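Local structure of probable arabinosyltransferase B (Mycobacterium tuberculosis H37Rv, 7BVF) at residues Gly96-Thr101 against Val116-Gln121. The protein transfers arabinose to build the arabinan of the mycobacterial cell wall polysaccharide arabinogalactan, working as a membrane-embedded glycosyltransferase. Residues are numbered along the deposited sequence; the frame is centred on the assembly and turned at random.
Sequences GVVLGT and VVVSAQ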
loop_
_atom_site.group_PDB
_atom_site.type_symbol
_atom_site.label_atom_id
_atom_site.label_comp_id
_atom_site.label_asym_id
_atom_site.label_seq_id
_atom_site.Cartn_x
_atom_site.Cartn_y
_atom_site.Cartn_z
ATOM N N GLY A 96 -18.248 -36.288 31.826
ATOM C CA GLY A 96 -17.106 -36.989 31.286
ATOM C C GLY A 96 -17.037 -36.904 29.771
ATOM O O GLY A 96 -18.008 -36.595 29.083
ATOM N N VAL A 97 -15.847 -37.181 29.247
ATOM C CA VAL A 97 -15.585 -37.196 27.813
ATOM C C VAL A 97 -15.096 -38.598 27.487
ATOM O O VAL A 97 -13.903 -38.895 27.614
ATOM C CB VAL A 97 -14.560 -36.136 27.398
ATOM C CG1 VAL A 97 -14.219 -36.268 25.930
ATOM C CG2 VAL A 97 -15.089 -34.751 27.694
ATOM N N VAL A 98 -16.015 -39.470 27.068
ATOM C CA VAL A 98 -15.667 -40.874 26.868
ATOM C C VAL A 98 -14.609 -41.023 25.786
ATOM O O VAL A 98 -13.819 -41.973 25.806
ATOM C CB VAL A 98 -16.932 -41.690 26.540
ATOM C CG1 VAL A 98 -17.617 -41.130 25.323
ATOM C CG2 VAL A 98 -16.593 -43.150 26.329
ATOM N N LEU A 99 -14.549 -40.084 24.849
ATOM C CA LEU A 99 -13.626 -40.209 23.731
ATOM C C LEU A 99 -13.424 -38.838 23.113
ATOM O O LEU A 99 -14.390 -38.194 22.700
ATOM C CB LEU A 99 -14.166 -41.199 22.698
ATOM C CG LEU A 99 -13.270 -41.688 21.566
ATOM C CD1 LEU A 99 -13.733 -43.067 21.160
ATOM C CD2 LEU A 99 -13.312 -40.748 20.378
ATOM N N GLY A 100 -12.173 -38.396 23.056
ATOM C CA GLY A 100 -11.828 -37.146 22.420
ATOM C C GLY A 100 -10.680 -37.342 21.451
ATOM O O GLY A 100 -10.114 -38.428 21.337
ATOM N N THR A 101 -10.363 -36.271 20.754
ATOM C CA THR A 101 -9.269 -36.262 19.799
ATOM C C THR A 101 -8.186 -35.256 20.153
ATOM O O THR A 101 -7.003 -35.528 19.922
ATOM C CB THR A 101 -9.826 -35.985 18.395
ATOM O OG1 THR A 101 -10.406 -37.182 17.866
ATOM C CG2 THR A 101 -8.772 -35.513 17.478
ATOM N N VAL A 116 -17.321 -37.141 22.028
ATOM C CA VAL A 116 -18.419 -38.086 22.207
ATOM C C VAL A 116 -19.074 -37.826 23.559
ATOM O O VAL A 116 -19.410 -38.760 24.293
ATOM C CB VAL A 116 -17.937 -39.542 22.070
ATOM C CG1 VAL A 116 -19.109 -40.487 21.889
ATOM C CG2 VAL A 116 -16.999 -39.670 20.892
ATOM N N VAL A 117 -19.232 -36.548 23.910
ATOM C CA VAL A 117 -19.468 -36.172 25.303
ATOM C C VAL A 117 -20.784 -36.748 25.820
ATOM O O VAL A 117 -21.740 -36.964 25.069
ATOM C CB VAL A 117 -19.416 -34.642 25.464
ATOM C CG1 VAL A 117 -17.981 -34.177 25.472
ATOM C CG2 VAL A 117 -20.134 -33.973 24.326
ATOM N N VAL A 118 -20.814 -37.027 27.124
ATOM C CA VAL A 118 -21.854 -37.830 27.761
ATOM C C VAL A 118 -22.515 -37.027 28.876
ATOM O O VAL A 118 -22.753 -37.548 29.971
ATOM C CB VAL A 118 -21.285 -39.162 28.289
ATOM C CG1 VAL A 118 -22.402 -40.131 28.642
ATOM C CG2 VAL A 118 -20.374 -39.787 27.260
ATOM N N SER A 119 -22.761 -35.742 28.629
ATOM C CA SER A 119 -23.089 -34.816 29.706
ATOM C C SER A 119 -24.314 -35.284 30.488
ATOM O O SER A 119 -25.110 -36.106 30.027
ATOM C CB SER A 119 -23.334 -33.414 29.154
ATOM O OG SER A 119 -24.511 -33.373 28.371
ATOM N N ALA A 120 -24.469 -34.717 31.686
ATOM C CA ALA A 120 -25.416 -35.215 32.679
ATOM C C ALA A 120 -26.860 -35.233 32.194
ATOM O O ALA A 120 -27.718 -35.780 32.893
ATOM C CB ALA A 120 -25.318 -34.377 33.952
ATOM N N GLN A 121 -27.153 -34.658 31.030
ATOM C CA GLN A 121 -28.500 -34.678 30.489
ATOM C C GLN A 121 -28.613 -35.398 29.152
ATOM O O GLN A 121 -29.722 -35.803 28.788
ATOM C CB GLN A 121 -29.029 -33.240 30.335
ATOM C CG GLN A 121 -30.494 -33.128 29.938
ATOM C CD GLN A 121 -31.432 -33.611 31.027
ATOM O OE1 GLN A 121 -31.230 -33.326 32.206
ATOM N NE2 GLN A 121 -32.465 -34.349 30.634
#
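Gly96 to Leu99 and Val116 to Val118 run antiparallel as two loop pieces of the concanavalin-like domain. The direct links between the two backbones are two weak hydrogen bonds. Val118 N donates to Gly96 O at 3.4 Å, and Val116 N donates to Leu99 O at 3.2 Å. The first is fairly straight, with an N-H...O angle of 160°; the second is bent to 131°. Backbone bonds also join Val97 with Asp191, Gly100 with Phe189, and Val117 with Asp124 of strand 122-126.

Apolar packing forms two groups. Val98, Leu99, Val116 and Val118 make the buried group. Val98 also touches Val87, and Val118 touches Val88, both of helix 85-89. Val98 CG1 sits between its own backbone N and carbonyl carbon (chi1 57°) and meets Val118 CG2 at 3.6 Å. Val98 CG1 also lies 3.6 Å from Val116 CB. Leu99 CB packs on Val116 CG2 at 3.7 Å, and Leu99 CD2 approaches the same methyl. The second group is partly exposed: Val97 and Val117 run alongside each other in the same direction, with Val97 CG2 3.7 Å from Val117 CG1.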